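Local coordinates for protein thioredoxin reductase (Streptococcus pyogenes, PDB 5UWY) that probably catalyses the NADPH-dependent reduction of thioredoxin, passing electrons through a bound FAD and a redox-active pair of cysteines, at residues I10-P14 with A15-A19; P60-A63 with M64-E68; I258-D261 with D262-T266; I271-G275 with D276-K280. All blocks are in the same frame, centred on the assembly; numbering follows the deposited sequence.

How the interactions relate
All four interactions lie in the part of the chain that holds FAD, and they illustrate how a dinucleotide site is built in layers: interactions 1 and 4 bind the cofactor, while 2 and 3 pack behind them. With centres about 11 Å apart, interactions 1 and 4 both address the cofactor's phosphate P, interaction 4 with a backbone amide and interaction 1 with a weaker one; they meet where A15 CB packs 3.7 Å from G275 CA. Interaction 2, about 12 Å from interaction 1 between centres, packs against helix 14-25, with M17 SE lying 3.6 Å from Y67 CA. Interactions 3 and 4 have centres about 7 Å apart, and I258 O probably accepts a hydrogen bond from Q279 N at 3.0 Å. Interactions 2 and 3 both reach the second subunit.

Interaction 1: I10-P14 with A15-A19; sequences IGSGP and AGMTA. With FAD (flavin-adenine dinucleotide), chain B.
P14 O is gripped by two donors of T18: the backbone N at 2.9 Å and the hydroxyl OG1 at 2.7 Å. They reach the carbonyl from opposite faces of its plane, tilted from it by 26° and 32° respectively. The hydroxyl gets there because OG1 sits beside its own backbone N (chi1 -55°), which points it back along the helix and satisfies it within the buried first turn. One residue earlier, M17 N donates to G13 O at 3.0 Å, with G13 in the N-cap position. The side chain of M17, a selenomethionine, bends at its last torsion to lay its terminal CE against the OG and backbone O of S12. Glycine makes the close parts of the turn possible: G16 CA comes to 3.7 Å from G11 O, and G13 CA lies 3.4 Å from FAD O2P. That same phosphate oxygen receives a weak hydrogen bond from A15 N at 3.3 Å. G11, G13 and G16 fit the GxGxxG pattern of a Rossmann-type dinucleotide fold. The turn joins strand 5-10 to helix 14-25, which packs against helix 59-71 through M17 and against helix 285-304 through P14, A15 and T18.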
# COMPACT_ATOMS: atom_id res chain seq x y z
N ILE A 10 -12.25 5.20 12.54
CA ILE A 10 -13.15 4.13 12.96
C ILE A 10 -12.53 2.82 12.48
O ILE A 10 -12.58 2.49 11.30
CB ILE A 10 -14.56 4.33 12.40
CG1 ILE A 10 -14.96 5.80 12.45
CG2 ILE A 10 -15.55 3.48 13.16
CD1 ILE A 10 -15.08 6.36 13.84
N GLY A 11 -11.94 2.07 13.41
CA GLY A 11 -11.34 0.80 13.07
C GLY A 11 -9.85 0.74 13.33
O GLY A 11 -9.14 1.72 13.09
N SER A 12 -9.37 -0.40 13.80
CA SER A 12 -7.95 -0.61 14.12
C SER A 12 -7.42 -1.85 13.40
O SER A 12 -6.89 -2.78 14.01
CB SER A 12 -7.74 -0.73 15.62
OG SER A 12 -6.39 -0.96 15.94
N GLY A 13 -7.56 -1.87 12.08
CA GLY A 13 -6.88 -2.85 11.27
C GLY A 13 -5.60 -2.25 10.72
O GLY A 13 -5.13 -1.21 11.19
N PRO A 14 -5.00 -2.90 9.72
CA PRO A 14 -3.81 -2.31 9.08
C PRO A 14 -4.08 -0.93 8.52
O PRO A 14 -3.26 -0.01 8.68
CB PRO A 14 -3.46 -3.31 7.98
CG PRO A 14 -4.22 -4.56 8.30
CD PRO A 14 -5.42 -4.16 9.07
N ALA A 15 -5.23 -0.76 7.87
CA ALA A 15 -5.58 0.52 7.26
C ALA A 15 -5.70 1.61 8.31
O ALA A 15 -5.00 2.64 8.25
CB ALA A 15 -6.88 0.38 6.48
N GLY A 16 -6.58 1.41 9.29
CA GLY A 16 -6.78 2.42 10.32
C GLY A 16 -5.50 2.79 11.04
O GLY A 16 -5.23 3.96 11.31
N MSE A 17 -4.67 1.79 11.33
CA MSE A 17 -3.43 2.01 12.07
C MSE A 17 -2.40 2.76 11.23
O MSE A 17 -1.64 3.57 11.76
CB MSE A 17 -2.86 0.68 12.55
CG MSE A 17 -3.14 0.41 14.01
SE MSE A 17 -2.34 -1.25 14.60
CE MSE A 17 -3.91 -2.39 14.63
N THR A 18 -2.38 2.49 9.92
CA THR A 18 -1.46 3.23 9.06
C THR A 18 -1.90 4.68 8.91
O THR A 18 -1.07 5.60 8.97
CB THR A 18 -1.36 2.56 7.69
OG1 THR A 18 -1.00 1.18 7.87
CG2 THR A 18 -0.31 3.25 6.83
N ALA A 19 -3.21 4.91 8.72
CA ALA A 19 -3.72 6.27 8.69
C ALA A 19 -3.42 7.01 9.99
O ALA A 19 -3.09 8.20 9.97
CB ALA A 19 -5.22 6.27 8.40
PA FAD B . -10.14 -4.88 9.14
O1A FAD B . -8.80 -5.20 9.68
O2A FAD B . -11.08 -6.07 8.88
O5B FAD B . -10.89 -3.89 10.09
C5B FAD B . -11.85 -4.37 11.06
C4B FAD B . -11.75 -3.54 12.31
O4B FAD B . -12.88 -2.64 12.37
C3B FAD B . -11.75 -4.34 13.61
O3B FAD B . -10.73 -3.90 14.50
C2B FAD B . -13.16 -4.10 14.17
O2B FAD B . -13.16 -4.16 15.59
C1B FAD B . -13.41 -2.67 13.67
N9A FAD B . -14.82 -2.28 13.63
C8A FAD B . -15.79 -2.71 12.76
N7A FAD B . -16.97 -2.17 12.96
C5A FAD B . -16.75 -1.32 14.03
C6A FAD B . -17.61 -0.45 14.73
N6A FAD B . -18.91 -0.29 14.44
N1A FAD B . -17.08 0.26 15.76
C2A FAD B . -15.79 0.10 16.05
N3A FAD B . -14.89 -0.68 15.46
C4A FAD B . -15.44 -1.37 14.45
N1 FAD B . -4.18 -10.57 4.82
C2 FAD B . -3.00 -10.72 4.15
O2 FAD B . -2.34 -9.75 3.77
N3 FAD B . -2.53 -12.00 3.89
C4 FAD B . -3.14 -13.18 4.24
O4 FAD B . -2.62 -14.26 3.95
C4X FAD B . -4.40 -13.01 4.94
N5 FAD B . -5.04 -14.07 5.31
C5X FAD B . -6.24 -13.91 5.98
C6 FAD B . -6.95 -15.05 6.38
C7 FAD B . -8.15 -14.94 7.06
C7M FAD B . -8.88 -16.19 7.48
C8 FAD B . -8.67 -13.67 7.35
C8M FAD B . -9.98 -13.52 8.09
C9 FAD B . -7.98 -12.53 6.96
C9A FAD B . -6.77 -12.64 6.28
N10 FAD B . -6.04 -11.51 5.84
C10 FAD B . -4.84 -11.66 5.19
C1' FAD B . -6.51 -10.15 6.15
C2' FAD B . -7.20 -9.45 4.98
O2' FAD B . -6.24 -8.79 4.15
C3' FAD B . -8.16 -8.39 5.53
O3' FAD B . -9.04 -8.02 4.47
C4' FAD B . -7.52 -7.12 6.11
O4' FAD B . -6.96 -7.41 7.39
C5' FAD B . -8.52 -5.99 6.23
O5' FAD B . -7.86 -4.83 6.79
P FAD B . -8.67 -3.52 7.14
O1P FAD B . -9.06 -2.81 5.83
O2P FAD B . -7.96 -2.63 8.10
O3P FAD B . -10.01 -4.07 7.79

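Interaction 2: P60-A63 with M64-E68; sequences PELA and MKMYE
L62 and M66, one helical turn apart, make the close part of this contact. The methyl CE of M66, a selenomethionine, fits against the branch point of L62, 3.4 Å from CG, and remains within 3.9 Å of both CD1 and CD2. The turn about the CG-SE bond (chi3 -82°) folds the end of M66 back toward L62, whose own CG stands anti to its backbone N. Beneath them M66 N donates to L62 O at 2.9 Å, with a weak second bond to A63 O. Further hydrogen bonds of 2.9 Å run from M64 N to P60 O and from K65 N to E61 O.

The other side is looser and faces solvent. Here P60 and E61 lie exposed, and K65 rests its CB near E61 O before its chain leads away. Its NZ is hydrogen-bonded to Y54 OH and weakly to G53 O of the second subunit, while E61 OE2 bonds to S58 OG. M66, buried, and Y67 meet M17 of helix 14-25. In the Rossmann-like fold, helix 59-71 connects strands 30-34 and 76-79, parallel neighbours in the sheet, as a beta-alpha-beta crossover does.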
# COMPACT_ATOMS: atom_id res chain seq x y z
N PRO A 60 -1.49 -11.70 15.15
CA PRO A 60 -1.37 -10.89 16.38
C PRO A 60 -0.04 -10.17 16.54
O PRO A 60 -0.04 -8.99 16.92
CB PRO A 60 -1.59 -11.93 17.49
CG PRO A 60 -2.49 -12.94 16.86
CD PRO A 60 -2.03 -13.04 15.43
N GLU A 61 1.09 -10.83 16.28
CA GLU A 61 2.37 -10.16 16.51
C GLU A 61 2.62 -9.06 15.49
O GLU A 61 3.29 -8.06 15.80
CB GLU A 61 3.53 -11.16 16.52
CG GLU A 61 3.49 -12.22 15.44
CD GLU A 61 4.56 -13.28 15.63
OE1 GLU A 61 5.73 -12.92 15.85
OE2 GLU A 61 4.22 -14.48 15.58
N LEU A 62 2.10 -9.20 14.27
CA LEU A 62 2.20 -8.12 13.31
C LEU A 62 1.26 -6.97 13.67
O LEU A 62 1.61 -5.80 13.50
CB LEU A 62 1.91 -8.63 11.90
CG LEU A 62 2.12 -7.59 10.79
CD1 LEU A 62 3.48 -6.95 10.89
CD2 LEU A 62 1.89 -8.18 9.40
N ALA A 63 0.07 -7.30 14.17
CA ALA A 63 -0.85 -6.27 14.65
C ALA A 63 -0.22 -5.45 15.76
O ALA A 63 -0.32 -4.22 15.77
CB ALA A 63 -2.15 -6.92 15.11
N MSE A 64 0.45 -6.11 16.70
CA MSE A 64 1.10 -5.42 17.80
C MSE A 64 2.31 -4.63 17.31
O MSE A 64 2.56 -3.51 17.77
CB MSE A 64 1.51 -6.40 18.90
CG MSE A 64 1.26 -5.89 20.31
SE MSE A 64 -0.51 -5.11 20.51
CE MSE A 64 -1.59 -6.62 19.92
N LYS A 65 3.06 -5.22 16.38
CA LYS A 65 4.20 -4.51 15.81
C LYS A 65 3.77 -3.30 15.00
O LYS A 65 4.59 -2.40 14.76
CB LYS A 65 5.05 -5.46 14.96
CG LYS A 65 6.51 -5.06 14.88
CD LYS A 65 7.42 -6.23 15.19
CE LYS A 65 8.85 -5.76 15.44
NZ LYS A 65 9.56 -5.42 14.18
N MSE A 66 2.51 -3.25 14.57
CA MSE A 66 1.97 -2.05 13.94
C MSE A 66 1.34 -1.08 14.93
O MSE A 66 1.21 0.10 14.64
CB MSE A 66 0.93 -2.42 12.90
CG MSE A 66 1.38 -2.18 11.49
SE MSE A 66 0.04 -2.80 10.24
CE MSE A 66 0.49 -4.67 10.20
N TYR A 67 0.94 -1.60 16.09
CA TYR A 67 0.23 -0.78 17.07
C TYR A 67 1.21 -0.02 17.96
O TYR A 67 1.03 1.17 18.23
CB TYR A 67 -0.71 -1.65 17.90
CG TYR A 67 -1.44 -0.91 19.01
CD1 TYR A 67 -0.80 -0.53 20.19
CD2 TYR A 67 -2.77 -0.56 18.86
CE1 TYR A 67 -1.46 0.15 21.18
CE2 TYR A 67 -3.45 0.12 19.85
CZ TYR A 67 -2.79 0.48 21.01
OH TYR A 67 -3.46 1.16 22.01
N GLU A 68 2.23 -0.71 18.49
CA GLU A 68 3.13 -0.09 19.46
C GLU A 68 3.80 1.19 18.96
O GLU A 68 3.97 2.10 19.78
CB GLU A 68 4.17 -1.12 19.91
CG GLU A 68 3.57 -2.29 20.69
CD GLU A 68 4.56 -3.41 20.94
OE1 GLU A 68 4.16 -4.43 21.54
OE2 GLU A 68 5.73 -3.28 20.53

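Interaction 3: I258-D261 with D262-T266; sequences IITD and DHMRT. With PO4 (phosphate ion), chain E.
The type I beta turn from D261 to M264 is closed by M264 N donating to D261 O at 3.2 Å, and the D261 carboxylate links the turn's first residue to R265, one residue past its end. D261 CG stands between its own backbone N and carbonyl carbon (chi1 64°), which turns the carboxylate toward the chain leaving the turn. Its two oxygens then divide the work on R265: OD1 accepts a weak bond from the backbone N at 3.2 Å, and OD2 forms a salt bridge with NE at 3.1 Å. The arginine chain, extended from CG to NE, crosses the aspartate at a slant, and the carboxylate and guanidinium planes are 28° apart. R265 NH2 also lies 3.8 Å above the plane of the H263 ring, over its centre. At the edge of that ring NE2 makes a weak bond to a phosphate ion, which probably came from the crystallisation liquor. T260 approaches the returning chain with a CA-H...O contact to R265 O, 3.4 Å from CA, while its hydroxyl is hydrogen-bonded to R278 NH2. NE meets OD2 well off a straight line, so the pairing probably rests more on charge than on direction, with D261 likely to favour its ionised form beside the guanidinium.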
# COMPACT_ATOMS: atom_id res chain seq x y z
N ILE A 258 -18.13 1.38 0.68
CA ILE A 258 -17.98 2.83 0.57
C ILE A 258 -17.28 3.17 -0.74
O ILE A 258 -16.31 2.52 -1.14
CB ILE A 258 -17.20 3.39 1.78
CG1 ILE A 258 -17.80 2.86 3.08
CG2 ILE A 258 -17.23 4.91 1.77
CD1 ILE A 258 -17.19 3.46 4.32
N ILE A 259 -17.79 4.20 -1.41
CA ILE A 259 -17.22 4.67 -2.67
C ILE A 259 -16.23 5.79 -2.39
O ILE A 259 -16.57 6.77 -1.73
CB ILE A 259 -18.33 5.15 -3.63
CG1 ILE A 259 -19.14 3.97 -4.15
CG2 ILE A 259 -17.73 5.94 -4.78
CD1 ILE A 259 -20.63 4.22 -4.14
N THR A 260 -15.00 5.63 -2.87
CA THR A 260 -13.98 6.67 -2.80
C THR A 260 -13.32 6.82 -4.16
O THR A 260 -13.65 6.10 -5.11
CB THR A 260 -12.91 6.36 -1.74
OG1 THR A 260 -12.00 5.38 -2.26
CG2 THR A 260 -13.54 5.84 -0.45
N ASP A 261 -12.37 7.74 -4.24
CA ASP A 261 -11.58 7.98 -5.43
C ASP A 261 -10.11 7.67 -5.15
O ASP A 261 -9.78 7.01 -4.14
CB ASP A 261 -11.79 9.42 -5.89
CG ASP A 261 -11.28 10.42 -4.87
OD1 ASP A 261 -11.50 10.18 -3.67
OD2 ASP A 261 -10.66 11.43 -5.27
N ASP A 262 -9.22 8.16 -6.02
CA ASP A 262 -7.78 7.97 -5.84
C ASP A 262 -7.32 8.40 -4.46
O ASP A 262 -6.39 7.81 -3.90
CB ASP A 262 -7.02 8.77 -6.90
CG ASP A 262 -6.65 7.93 -8.11
OD1 ASP A 262 -7.02 6.74 -8.14
OD2 ASP A 262 -6.01 8.48 -9.02
N HIS A 263 -7.94 9.43 -3.89
CA HIS A 263 -7.46 10.08 -2.68
C HIS A 263 -8.17 9.60 -1.42
O HIS A 263 -8.07 10.27 -0.39
CB HIS A 263 -7.61 11.59 -2.81
CG HIS A 263 -6.70 12.19 -3.83
ND1 HIS A 263 -5.88 13.27 -3.55
CD2 HIS A 263 -6.46 11.86 -5.12
CE1 HIS A 263 -5.19 13.58 -4.63
NE2 HIS A 263 -5.52 12.74 -5.59
N MSE A 264 -8.89 8.49 -1.49
CA MSE A 264 -9.53 7.90 -0.33
C MSE A 264 -10.69 8.76 0.18
O MSE A 264 -11.27 8.45 1.22
CB MSE A 264 -8.52 7.70 0.81
CG MSE A 264 -7.54 6.55 0.64
SE MSE A 264 -8.25 4.98 -0.26
CE MSE A 264 -7.33 5.12 -1.97
N ARG A 265 -11.03 9.83 -0.54
CA ARG A 265 -12.05 10.74 -0.05
C ARG A 265 -13.42 10.37 -0.60
O ARG A 265 -13.56 9.86 -1.72
CB ARG A 265 -11.72 12.20 -0.36
CG ARG A 265 -11.57 12.56 -1.83
CD ARG A 265 -10.59 13.71 -2.03
NE ARG A 265 -10.32 13.96 -3.44
CZ ARG A 265 -9.28 14.66 -3.89
NH1 ARG A 265 -8.41 15.17 -3.03
NH2 ARG A 265 -9.11 14.83 -5.19
N THR A 266 -14.44 10.64 0.21
CA THR A 266 -15.83 10.28 -0.01
C THR A 266 -16.57 11.45 -0.65
O THR A 266 -16.08 12.58 -0.70
CB THR A 266 -16.42 9.85 1.35
OG1 THR A 266 -16.05 8.49 1.62
CG2 THR A 266 -17.91 9.97 1.43
P PO4 E . -3.90 11.74 -9.06
O1 PO4 E . -2.94 11.58 -10.22
O2 PO4 E . -3.39 10.96 -7.88
O3 PO4 E . -5.26 11.22 -9.46
O4 PO4 E . -4.01 13.20 -8.70

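Interaction 4: I271-G275 with D276-K280; sequences IFAIG and DVRQK. With FAD (flavin-adenine dinucleotide), chain B.
R278 and K280 both bend round the carbonyl oxygen of G275, R278 with CB and CG, K280 with CE. R278 passes with these two carbons beside that oxygen and carries CD on to 3.6 Å from A273 O. The chain turns at chi2 and chi3, and its far end is anchored elsewhere, at T260. K280 arrives from further along the loop: its CG lies between the backbone N and the carbonyl carbon (chi1 49°), and CE reaches 3.3 Å from G275 O. NZ finds its charge partner in D291, with a hydrogen bond to T287 as well. At the backbone, R278 N adds a weak bond to G275 O at 3.4 Å. V277 touches the end of the strand through CG1, which packs 4.2 Å from A273 CB and 3.5 Å from I274 O.

D276 is turned to the cofactor instead. Its backbone N donates to FAD O1P at 2.8 Å in a fairly straight bond (158°), and G275 CA lies 3.2 Å from the same oxygen, an approach eased by the lack of a side chain. The carboxylate lies against the ribityl end, though its closest approach there is doubtful in the model. A Gly-Asp pair following a strand and contacting FAD in this way is consistent with the GD motif of the pyridine nucleotide-disulphide oxidoreductases.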
# COMPACT_ATOMS: atom_id res chain seq x y z
N ILE A 271 -14.70 13.32 5.16
CA ILE A 271 -14.80 11.92 5.58
C ILE A 271 -14.13 11.06 4.52
O ILE A 271 -14.38 11.23 3.33
CB ILE A 271 -16.26 11.51 5.82
CG1 ILE A 271 -16.86 12.32 6.96
CG2 ILE A 271 -16.35 10.02 6.11
CD1 ILE A 271 -18.36 12.23 7.05
N PHE A 272 -13.26 10.15 4.97
CA PHE A 272 -12.51 9.26 4.10
C PHE A 272 -12.81 7.82 4.48
O PHE A 272 -13.25 7.52 5.59
CB PHE A 272 -11.00 9.53 4.20
CG PHE A 272 -10.61 10.96 3.98
CD1 PHE A 272 -10.81 11.91 4.97
CD2 PHE A 272 -10.03 11.36 2.78
CE1 PHE A 272 -10.46 13.23 4.77
CE2 PHE A 272 -9.67 12.67 2.58
CZ PHE A 272 -9.88 13.61 3.57
N ALA A 273 -12.56 6.92 3.53
CA ALA A 273 -12.68 5.49 3.76
C ALA A 273 -11.43 4.80 3.22
O ALA A 273 -10.92 5.17 2.16
CB ALA A 273 -13.93 4.91 3.10
N ILE A 274 -10.94 3.82 3.97
CA ILE A 274 -9.72 3.10 3.61
C ILE A 274 -9.90 1.62 3.90
O ILE A 274 -10.76 1.21 4.68
CB ILE A 274 -8.48 3.61 4.36
CG1 ILE A 274 -8.72 3.55 5.87
CG2 ILE A 274 -8.11 4.99 3.89
CD1 ILE A 274 -7.55 4.01 6.69
N GLY A 275 -9.03 0.83 3.28
CA GLY A 275 -9.00 -0.59 3.54
C GLY A 275 -10.10 -1.35 2.82
O GLY A 275 -10.53 -0.99 1.73
N ASP A 276 -10.55 -2.41 3.47
CA ASP A 276 -11.46 -3.39 2.90
C ASP A 276 -12.92 -2.96 2.92
O ASP A 276 -13.73 -3.52 2.17
CB ASP A 276 -11.30 -4.71 3.64
CG ASP A 276 -9.95 -5.35 3.40
OD1 ASP A 276 -8.97 -4.59 3.24
OD2 ASP A 276 -9.86 -6.58 3.40
N VAL A 277 -13.26 -1.98 3.76
CA VAL A 277 -14.59 -1.39 3.73
C VAL A 277 -14.88 -0.69 2.41
O VAL A 277 -16.01 -0.25 2.18
CB VAL A 277 -14.75 -0.41 4.92
CG1 VAL A 277 -14.22 0.97 4.55
CG2 VAL A 277 -16.19 -0.34 5.37
N ARG A 278 -13.88 -0.59 1.54
CA ARG A 278 -13.94 0.15 0.30
C ARG A 278 -14.45 -0.72 -0.85
O ARG A 278 -14.40 -1.95 -0.80
CB ARG A 278 -12.54 0.66 -0.06
CG ARG A 278 -12.13 1.97 0.57
CD ARG A 278 -11.55 2.87 -0.49
NE ARG A 278 -10.31 2.31 -1.03
CZ ARG A 278 -9.95 2.38 -2.31
NH1 ARG A 278 -8.81 1.84 -2.71
NH2 ARG A 278 -10.73 3.00 -3.18
N GLN A 279 -14.93 -0.06 -1.89
CA GLN A 279 -15.11 -0.68 -3.19
C GLN A 279 -13.75 -0.89 -3.83
O GLN A 279 -13.12 0.07 -4.29
CB GLN A 279 -15.98 0.20 -4.08
CG GLN A 279 -17.30 -0.40 -4.50
CD GLN A 279 -17.97 0.41 -5.59
OE1 GLN A 279 -17.50 1.49 -5.96
NE2 GLN A 279 -19.07 -0.11 -6.13
N LYS A 280 -13.28 -2.14 -3.86
CA LYS A 280 -11.98 -2.43 -4.46
C LYS A 280 -11.92 -3.92 -4.76
O LYS A 280 -12.79 -4.69 -4.36
CB LYS A 280 -10.83 -2.01 -3.54
CG LYS A 280 -10.97 -2.48 -2.11
CD LYS A 280 -9.62 -2.83 -1.50
CE LYS A 280 -8.87 -1.58 -1.06
NZ LYS A 280 -7.76 -1.89 -0.13
PA FAD B . -10.14 -4.88 9.14
O1A FAD B . -8.80 -5.20 9.68
O2A FAD B . -11.08 -6.07 8.88
O5B FAD B . -10.89 -3.89 10.09
C5B FAD B . -11.85 -4.37 11.06
C4B FAD B . -11.75 -3.54 12.31
O4B FAD B . -12.88 -2.64 12.37
C3B FAD B . -11.75 -4.34 13.61
O3B FAD B . -10.73 -3.90 14.50
C2B FAD B . -13.16 -4.10 14.17
O2B FAD B . -13.16 -4.16 15.59
C1B FAD B . -13.41 -2.67 13.67
N9A FAD B . -14.82 -2.28 13.63
C8A FAD B . -15.79 -2.71 12.76
N7A FAD B . -16.97 -2.17 12.96
C5A FAD B . -16.75 -1.32 14.03
C6A FAD B . -17.61 -0.45 14.73
N6A FAD B . -18.91 -0.29 14.44
N1A FAD B . -17.08 0.26 15.76
C2A FAD B . -15.79 0.10 16.05
N3A FAD B . -14.89 -0.68 15.46
C4A FAD B . -15.44 -1.37 14.45
N1 FAD B . -4.18 -10.57 4.82
C2 FAD B . -3.00 -10.72 4.15
O2 FAD B . -2.34 -9.75 3.77
N3 FAD B . -2.53 -12.00 3.89
C4 FAD B . -3.14 -13.18 4.24
O4 FAD B . -2.62 -14.26 3.95
C4X FAD B . -4.40 -13.01 4.94
N5 FAD B . -5.04 -14.07 5.31
C5X FAD B . -6.24 -13.91 5.98
C6 FAD B . -6.95 -15.05 6.38
C7 FAD B . -8.15 -14.94 7.06
C7M FAD B . -8.88 -16.19 7.48
C8 FAD B . -8.67 -13.67 7.35
C8M FAD B . -9.98 -13.52 8.09
C9 FAD B . -7.98 -12.53 6.96
C9A FAD B . -6.77 -12.64 6.28
N10 FAD B . -6.04 -11.51 5.84
C10 FAD B . -4.84 -11.66 5.19
C1' FAD B . -6.51 -10.15 6.15
C2' FAD B . -7.20 -9.45 4.98
O2' FAD B . -6.24 -8.79 4.15
C3' FAD B . -8.16 -8.39 5.53
O3' FAD B . -9.04 -8.02 4.47
C4' FAD B . -7.52 -7.12 6.11
O4' FAD B . -6.96 -7.41 7.39
C5' FAD B . -8.52 -5.99 6.23
O5' FAD B . -7.86 -4.83 6.79
P FAD B . -8.67 -3.52 7.14
O1P FAD B . -9.06 -2.81 5.83
O2P FAD B . -7.96 -2.63 8.10
O3P FAD B . -10.01 -4.07 7.79